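Local coordinates for protein SorB (Sorangium cellulosum, PDB 6B2V) that serves in polyketide antibiotic biosynthesis, this chain being the pyran synthase domain from module nine of the sorangicin assembly line, at residues V158-R163 against A179-S184; P29-E34 against R72-A77. All blocks are in the same frame, centred on the assembly; numbering follows the deposited sequence.

Two ways of joining secondary structure in a double hotdog fold are compared here. Contact 1 (158-163 against 179-184) belongs to the part predicted to be the C-terminal hotdog, contact 2 (29-34 against 72-77) to the predicted N-terminal one; they lie on opposite sides of the chain's centre, their own centres about 35 Å apart. Most of the residues that touch are buried in both, although both segment pairs also carry exposed residues that take no part in the touching. Contact 1 works at a strand edge and mixes apolar contact with a backbone hydrogen bond and two bridging waters. Contact 2 sets a loop leading into a strand against a helix, and its contact is apolar.

Contact 1 (V158-R163 against A179-S184)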
ATOM      1  N   VAL A 158      -9.693  12.525 -16.321  1.00 16.45           N
ATOM      2  CA  VAL A 158      -8.656  11.913 -17.118  1.00 18.51           C
ATOM      3  C   VAL A 158      -8.812  10.452 -17.451  1.00 24.09           C
ATOM      4  O   VAL A 158      -9.502   9.755 -16.838  1.00 20.80           O
ATOM      5  CB  VAL A 158      -7.294  12.096 -16.525  1.00 24.92           C
ATOM      6  CG1 VAL A 158      -7.034  13.537 -16.211  1.00 24.67           C
ATOM      7  CG2 VAL A 158      -7.182  11.319 -15.281  1.00 21.70           C
ATOM      8  N   ASP A 159      -8.130  10.062 -18.507  1.00 22.27           N
ATOM      9  CA  ASP A 159      -8.086   8.692 -18.966  1.00 24.29           C
ATOM     10  C   ASP A 159      -6.965   8.123 -18.124  1.00 22.23           C
ATOM     11  O   ASP A 159      -5.846   8.269 -18.404  1.00 23.69           O
ATOM     12  CB  ASP A 159      -7.728   8.751 -20.437  1.00 26.91           C
ATOM     13  CG  ASP A 159      -7.417   7.421 -21.052  1.00 32.28           C
ATOM     14  OD1 ASP A 159      -7.347   6.408 -20.389  1.00 28.34           O
ATOM     15  OD2 ASP A 159      -7.168   7.483 -22.256  1.00 42.07           O
ATOM     16  N   ALA A 160      -7.335   7.485 -17.037  1.00 21.16           N
ATOM     17  CA  ALA A 160      -6.371   6.957 -16.103  1.00 23.66           C
ATOM     18  C   ALA A 160      -5.434   5.939 -16.692  1.00 26.48           C
ATOM     19  O   ALA A 160      -4.264   5.904 -16.347  1.00 26.45           O
ATOM     20  CB  ALA A 160      -7.088   6.390 -14.904  1.00 25.32           C
ATOM     21  N   ARG A 161      -5.947   5.101 -17.553  1.00 23.73           N
ATOM     22  CA  ARG A 161      -5.070   4.130 -18.145  1.00 24.34           C
ATOM     23  C   ARG A 161      -3.981   4.773 -18.973  1.00 27.26           C
ATOM     24  O   ARG A 161      -2.825   4.587 -18.723  1.00 26.52           O
ATOM     25  CB  ARG A 161      -5.901   3.230 -19.058  1.00 25.57           C
ATOM     26  CG  ARG A 161      -5.165   2.044 -19.647  1.00 28.12           C
ATOM     27  CD  ARG A 161      -5.904   1.403 -20.784  1.00 32.16           C
ATOM     28  NE  ARG A 161      -7.137   0.743 -20.450  1.00 36.85           N
ATOM     29  CZ  ARG A 161      -7.270  -0.536 -20.112  1.00 37.87           C
ATOM     30  NH1 ARG A 161      -6.228  -1.340 -20.011  1.00 33.68           N
ATOM     31  NH2 ARG A 161      -8.468  -1.011 -19.851  1.00 39.76           N
ATOM     32  N   THR A 162      -4.379   5.623 -19.900  1.00 25.19           N
ATOM     33  CA  THR A 162      -3.401   6.238 -20.733  1.00 27.26           C
ATOM     34  C   THR A 162      -2.398   7.079 -19.977  1.00 26.84           C
ATOM     35  O   THR A 162      -1.228   6.942 -20.186  1.00 27.98           O
ATOM     36  CB  THR A 162      -4.098   7.095 -21.810  1.00 28.15           C
ATOM     37  OG1 THR A 162      -4.964   6.294 -22.580  1.00 27.32           O
ATOM     38  CG2 THR A 162      -3.107   7.723 -22.704  1.00 28.27           C
ATOM     39  N   ARG A 163      -2.863   7.904 -19.062  1.00 25.29           N
ATOM     40  CA  ARG A 163      -1.972   8.753 -18.329  1.00 28.87           C
ATOM     41  C   ARG A 163      -0.982   8.055 -17.436  1.00 29.76           C
ATOM     42  O   ARG A 163       0.155   8.432 -17.395  1.00 30.82           O
ATOM     43  CB  ARG A 163      -2.749   9.759 -17.496  1.00 29.72           C
ATOM     44  CG  ARG A 163      -3.544  10.724 -18.328  1.00 26.80           C
ATOM     45  CD  ARG A 163      -2.675  11.810 -18.959  1.00 32.73           C
ATOM     46  NE  ARG A 163      -1.877  12.509 -17.980  1.00 32.88           N
ATOM     47  CZ  ARG A 163      -2.320  13.533 -17.270  1.00 32.36           C
ATOM     48  NH1 ARG A 163      -3.543  13.967 -17.438  1.00 29.26           N
ATOM     49  NH2 ARG A 163      -1.547  14.118 -16.407  1.00 32.96           N
ATOM     50  N   ALA A 179     -11.623   2.627 -12.313  1.00 11.11           N
ATOM     51  CA  ALA A 179     -12.545   2.748 -13.424  1.00 12.72           C
ATOM     52  C   ALA A 179     -12.671   4.147 -13.970  1.00 14.23           C
ATOM     53  O   ALA A 179     -13.025   4.341 -15.068  1.00 18.89           O
ATOM     54  CB  ALA A 179     -13.908   2.293 -13.035  1.00 15.31           C
ATOM     55  N   SER A 180     -12.427   5.113 -13.137  1.00 13.25           N
ATOM     56  CA  SER A 180     -12.445   6.516 -13.504  1.00 11.99           C
ATOM     57  C   SER A 180     -11.568   7.323 -12.554  1.00 11.24           C
ATOM     58  O   SER A 180     -11.298   6.895 -11.505  1.00 11.98           O
ATOM     59  CB  SER A 180     -13.860   7.106 -13.429  1.00 13.11           C
ATOM     60  OG  SER A 180     -14.219   7.291 -12.087  1.00 18.23           O
ATOM     61  N   LEU A 181     -11.126   8.490 -12.995  1.00 10.93           N
ATOM     62  CA  LEU A 181     -10.327   9.360 -12.187  1.00 10.60           C
ATOM     63  C   LEU A 181     -10.589  10.859 -12.455  1.00 10.16           C
ATOM     64  O   LEU A 181     -10.494  11.257 -13.536  1.00 12.01           O
ATOM     65  CB  LEU A 181      -8.851   9.043 -12.447  1.00 10.95           C
ATOM     66  CG  LEU A 181      -7.785   9.864 -11.712  1.00 12.85           C
ATOM     67  CD1 LEU A 181      -7.913   9.747 -10.212  1.00 13.72           C
ATOM     68  CD2 LEU A 181      -6.390   9.375 -12.077  1.00 14.88           C
ATOM     69  N   VAL A 182     -10.898  11.645 -11.432  1.00 10.14           N
ATOM     70  CA  VAL A 182     -11.054  13.074 -11.542  1.00 10.77           C
ATOM     71  C   VAL A 182     -10.180  13.744 -10.476  1.00  9.86           C
ATOM     72  O   VAL A 182      -9.856  13.189  -9.498  1.00 10.66           O
ATOM     73  CB  VAL A 182     -12.535  13.556 -11.424  1.00  9.93           C
ATOM     74  CG1 VAL A 182     -13.417  12.979 -12.519  1.00 11.39           C
ATOM     75  CG2 VAL A 182     -13.104  13.231 -10.051  1.00  9.34           C
ATOM     76  N   HIS A 183      -9.808  14.967 -10.782  1.00  9.16           N
ATOM     77  CA  HIS A 183      -8.957  15.683  -9.892  1.00  9.98           C
ATOM     78  C   HIS A 183      -8.983  17.207 -10.010  1.00  9.78           C
ATOM     79  O   HIS A 183      -9.392  17.722 -10.959  1.00 10.43           O
ATOM     80  CB  HIS A 183      -7.506  15.159 -10.075  1.00  9.03           C
ATOM     81  CG  HIS A 183      -6.806  15.615 -11.316  1.00 11.44           C
ATOM     82  ND1 HIS A 183      -6.031  16.739 -11.332  1.00 12.17           N
ATOM     83  CD2 HIS A 183      -6.760  15.103 -12.559  1.00 14.27           C
ATOM     84  CE1 HIS A 183      -5.516  16.889 -12.530  1.00 13.95           C
ATOM     85  NE2 HIS A 183      -5.947  15.920 -13.298  1.00 15.64           N
ATOM     86  N   SER A 184      -8.570  17.829  -8.939  1.00  8.89           N
ATOM     87  CA  SER A 184      -8.271  19.258  -8.905  1.00  9.61           C
ATOM     88  C   SER A 184      -6.738  19.431  -8.868  1.00 11.53           C
ATOM     89  O   SER A 184      -6.012  18.535  -9.148  1.00 13.41           O
ATOM     90  CB  SER A 184      -8.841  19.973  -7.679  1.00  9.80           C
ATOM     91  OG  SER A 184      -8.252  19.519  -6.539  1.00 10.59           O
TER
HETATM   92  O   HOH W   1     -11.888   8.979 -15.694  1.00 19.94           O
HETATM   93  O   HOH W   2      -4.796  16.046 -15.763  1.00 24.15           O
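Val-158 and Leu-181 lie side by side with their side chains pointing the same way, whereas Val-158 and His-183 cross at about a right angle, and the two branches of the valine divide these neighbours between them. With chi1 at -52°, Val-158 CG1 lies anti to the carbonyl carbon and CG2 between the backbone N and that carbon; CG2 of Val-158 rests against CD2 of Leu-181 at 3.8 Å. Val-158 CG1 instead meets the edge of the His-183 imidazole close to its plane, 3.9 Å from His-183 NE2. Leu-181, with CG opposite its own N, also offers CB to the methyl of Ala-160, the CB atoms being 4.0 Å apart. The backbones are joined as well, by a nearly straight bond from Val-158 N to Leu-181 O, at 3.2 Å and an N-H...O angle of 174°. Water 1 continues the join, donating to Val-158 O and accepting from Leu-181 N.

In the predicted C-terminal hotdog fold, this is where strand 178-183 meets the short segment that turns into helix 160-166; Phe-219 of helix 207-225 touches Val-158 and Leu-181, and its ring meets that of His-183 edge to face. Asp-159 occupies the N-cap of helix 160-166, where OD1 accepts from Thr-162 N at 3.1 Å from above the carboxylate plane.

The His-183 ring has polar partners at both nitrogens. His-183 ND1 donates to Ser-184 O at 2.8 Å, with the oxygen near the ring plane, which helps fix the ring's rotation. At the other nitrogen, His-183 NE2 lies 2.7 Å from water 2, itself in the ring plane. The same water accepts from Arg-163 NH1, in the plane of the guanidinium, linking helix and strand where Arg-163 NH1 and His-183 NE2 are 5.2 Å apart.

Contact 2 (P29-E34 against R72-A77); sequences PLVHRE and RAAAEA
Val-31 carries this contact, meeting Ala-73 and Ala-74 on helix 64-77 of the predicted N-terminal hotdog fold, in which a long helix is wrapped by antiparallel strands. The valine's rotamer decides which branch does the touching. With CG1 trans to the backbone N (chi1 179°), CG2 sits beside that N, trans to the carbonyl carbon, and comes down on the helix. Val-31 CG2 approaches Ala-73 CB to 3.8 Å and also lies 3.9 Å from the backbone N of Ala-74, so that one methyl touches both the Ala-73 side chain and the nitrogen of the following peptide. The CB of Ala-74 is farther from Val-31 CG2, at 4.4 Å. Small methyls on the helix allow this close approach of the loop.

The two alanines have further neighbours: Phe-44 of strand 41-48 touches Ala-74, and His-28 touches Ala-73. Beyond Val-31 the chain enters strand 33-35 through a classic beta bulge, in which His-32 and Arg-33 both face Ala-45.

Within segment 29-34, the His-32 side chain folds back so that NE2 donates to Pro-29 O at 3.0 Å. This bond is bent, with an N-H...O angle of 139°, and its donor stands above the carbonyl plane; it bridges Leu-30 and Val-31, tying the His-32 ring to the backbone before them. On the helix, one turn separates Arg-72 from Glu-76, which form a salt bridge, while Glu-69 gives the arginine a second carboxylate partner. Arg-72 NH1 reaches Glu-76 OE2 at 3.0 Å, with that oxygen in the guanidinium plane but the nitrogen 65° out of the carboxylate plane.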
ATOM      1  N   PRO A  29      -0.330 -16.157   0.736  1.00 21.25           N
ATOM      2  CA  PRO A  29       0.580 -16.134  -0.404  1.00 21.45           C
ATOM      3  C   PRO A  29       1.961 -15.554  -0.097  1.00 19.74           C
ATOM      4  O   PRO A  29       2.877 -15.806  -0.796  1.00 21.53           O
ATOM      5  CB  PRO A  29      -0.130 -15.240  -1.401  1.00 26.52           C
ATOM      6  CG  PRO A  29      -1.557 -15.404  -1.058  1.00 25.38           C
ATOM      7  CD  PRO A  29      -1.604 -15.503   0.408  1.00 21.95           C
ATOM      8  N   LEU A  30       2.025 -14.714   0.902  1.00 20.77           N
ATOM      9  CA  LEU A  30       3.287 -14.057   1.225  1.00 19.20           C
ATOM     10  C   LEU A  30       4.026 -14.559   2.447  1.00 19.18           C
ATOM     11  O   LEU A  30       5.060 -14.079   2.750  1.00 21.34           O
ATOM     12  CB  LEU A  30       3.109 -12.537   1.290  1.00 18.86           C
ATOM     13  CG  LEU A  30       2.311 -11.876   0.174  1.00 17.16           C
ATOM     14  CD1 LEU A  30       2.119 -10.426   0.521  1.00 17.03           C
ATOM     15  CD2 LEU A  30       2.974 -12.006  -1.178  1.00 18.81           C
ATOM     16  N   VAL A  31       3.438 -15.464   3.187  1.00 20.23           N
ATOM     17  CA  VAL A  31       4.069 -16.016   4.347  1.00 20.64           C
ATOM     18  C   VAL A  31       3.969 -17.521   4.307  1.00 22.50           C
ATOM     19  O   VAL A  31       2.953 -18.037   4.545  1.00 25.71           O
ATOM     20  CB  VAL A  31       3.357 -15.532   5.596  1.00 22.81           C
ATOM     21  CG1 VAL A  31       3.995 -16.119   6.817  1.00 22.83           C
ATOM     22  CG2 VAL A  31       3.378 -14.031   5.648  1.00 22.14           C
ATOM     23  N   HIS A  32       5.058 -18.193   3.986  1.00 23.09           N
ATOM     24  CA  HIS A  32       5.035 -19.639   3.879  1.00 23.47           C
ATOM     25  C   HIS A  32       5.471 -20.463   5.082  1.00 26.49           C
ATOM     26  O   HIS A  32       4.976 -21.526   5.283  1.00 26.78           O
ATOM     27  CB  HIS A  32       5.818 -20.070   2.660  1.00 22.92           C
ATOM     28  CG  HIS A  32       5.391 -19.413   1.393  1.00 24.88           C
ATOM     29  ND1 HIS A  32       6.149 -19.424   0.256  1.00 26.57           N
ATOM     30  CD2 HIS A  32       4.267 -18.741   1.084  1.00 27.02           C
ATOM     31  CE1 HIS A  32       5.520 -18.774  -0.695  1.00 29.57           C
ATOM     32  NE2 HIS A  32       4.371 -18.347  -0.216  1.00 25.63           N
ATOM     33  N   ARG A  33       6.430 -19.979   5.857  1.00 25.89           N
ATOM     34  CA  ARG A  33       6.874 -20.768   6.996  1.00 27.92           C
ATOM     35  C   ARG A  33       7.440 -19.887   8.093  1.00 31.90           C
ATOM     36  O   ARG A  33       7.832 -18.745   7.855  1.00 27.28           O
ATOM     37  CB  ARG A  33       7.804 -21.892   6.531  1.00 31.18           C
ATOM     38  CG  ARG A  33       9.122 -21.407   5.951  1.00 32.77           C
ATOM     39  CD  ARG A  33       9.953 -22.567   5.422  1.00 39.54           C
ATOM     40  NE  ARG A  33      11.244 -22.123   4.901  1.00 45.79           N
ATOM     41  CZ  ARG A  33      11.430 -21.637   3.678  1.00 47.41           C
ATOM     42  NH1 ARG A  33      10.406 -21.529   2.843  1.00 46.39           N
ATOM     43  NH2 ARG A  33      12.640 -21.257   3.290  1.00 44.56           N
ATOM     44  N   GLU A  34       7.474 -20.434   9.301  1.00 27.34           N
ATOM     45  CA  GLU A  34       8.095 -19.760  10.414  1.00 25.48           C
ATOM     46  C   GLU A  34       9.548 -20.241  10.455  1.00 27.74           C
ATOM     47  O   GLU A  34       9.816 -21.373  10.231  1.00 33.32           O
ATOM     48  CB  GLU A  34       7.377 -19.961  11.752  1.00 28.06           C
ATOM     49  CG  GLU A  34       8.068 -19.216  12.877  1.00 30.18           C
ATOM     50  CD  GLU A  34       7.254 -18.940  14.104  1.00 32.45           C
ATOM     51  OE1 GLU A  34       6.123 -19.340  14.185  1.00 34.30           O
ATOM     52  OE2 GLU A  34       7.778 -18.293  14.957  1.00 33.93           O
ATOM     53  N   ARG A  72       1.818  -7.650   8.040  1.00 15.48           N
ATOM     54  CA  ARG A  72       0.579  -7.888   8.741  1.00 19.36           C
ATOM     55  C   ARG A  72       0.261  -9.373   8.803  1.00 20.99           C
ATOM     56  O   ARG A  72      -0.125  -9.860   9.817  1.00 20.20           O
ATOM     57  CB  ARG A  72      -0.576  -7.168   8.038  1.00 17.10           C
ATOM     58  CG  ARG A  72      -1.957  -7.301   8.687  1.00 21.31           C
ATOM     59  CD  ARG A  72      -3.070  -7.239   7.629  1.00 22.44           C
ATOM     60  NE  ARG A  72      -3.063  -8.319   6.673  1.00 19.66           N
ATOM     61  CZ  ARG A  72      -3.381  -9.565   6.939  1.00 21.66           C
ATOM     62  NH1 ARG A  72      -3.759  -9.903   8.141  1.00 26.04           N
ATOM     63  NH2 ARG A  72      -3.343 -10.462   6.012  1.00 21.66           N
ATOM     64  N   ALA A  73       0.419 -10.070   7.690  1.00 18.09           N
ATOM     65  CA  ALA A  73       0.145 -11.486   7.654  1.00 18.03           C
ATOM     66  C   ALA A  73       1.070 -12.243   8.601  1.00 20.16           C
ATOM     67  O   ALA A  73       0.657 -13.164   9.239  1.00 22.69           O
ATOM     68  CB  ALA A  73       0.252 -11.998   6.260  1.00 19.53           C
ATOM     69  N   ALA A  74       2.323 -11.846   8.669  1.00 19.52           N
ATOM     70  CA  ALA A  74       3.259 -12.504   9.572  1.00 20.60           C
ATOM     71  C   ALA A  74       2.869 -12.296  11.029  1.00 22.21           C
ATOM     72  O   ALA A  74       2.982 -13.173  11.824  1.00 22.49           O
ATOM     73  CB  ALA A  74       4.686 -12.054   9.311  1.00 20.46           C
ATOM     74  N   ALA A  75       2.455 -11.099  11.359  1.00 20.29           N
ATOM     75  CA  ALA A  75       2.008 -10.810  12.686  1.00 19.80           C
ATOM     76  C   ALA A  75       0.749 -11.617  13.019  1.00 23.58           C
ATOM     77  O   ALA A  75       0.618 -12.063  14.122  1.00 24.80           O
ATOM     78  CB  ALA A  75       1.767  -9.331  12.861  1.00 19.00           C
ATOM     79  N   GLU A  76      -0.158 -11.773  12.053  1.00 20.00           N
ATOM     80  CA  GLU A  76      -1.382 -12.569  12.249  1.00 23.36           C
ATOM     81  C   GLU A  76      -0.997 -14.007  12.488  1.00 28.70           C
ATOM     82  O   GLU A  76      -1.601 -14.666  13.269  1.00 29.05           O
ATOM     83  CB  GLU A  76      -2.394 -12.451  11.087  1.00 25.05           C
ATOM     84  CG  GLU A  76      -3.780 -12.922  11.418  1.00 32.54           C
ATOM     85  CD  GLU A  76      -4.856 -12.452  10.460  1.00 34.31           C
ATOM     86  OE1 GLU A  76      -5.923 -12.080  10.919  1.00 34.02           O
ATOM     87  OE2 GLU A  76      -4.632 -12.491   9.281  1.00 31.78           O
ATOM     88  N   ALA A  77       0.040 -14.485  11.819  1.00 25.64           N
ATOM     89  CA  ALA A  77       0.531 -15.850  11.997  1.00 27.03           C
ATOM     90  C   ALA A  77       1.136 -16.103  13.346  1.00 28.32           C
ATOM     91  O   ALA A  77       1.064 -17.190  13.865  1.00 30.21           O
ATOM     92  CB  ALA A  77       1.456 -16.284  10.902  1.00 25.76           C
TER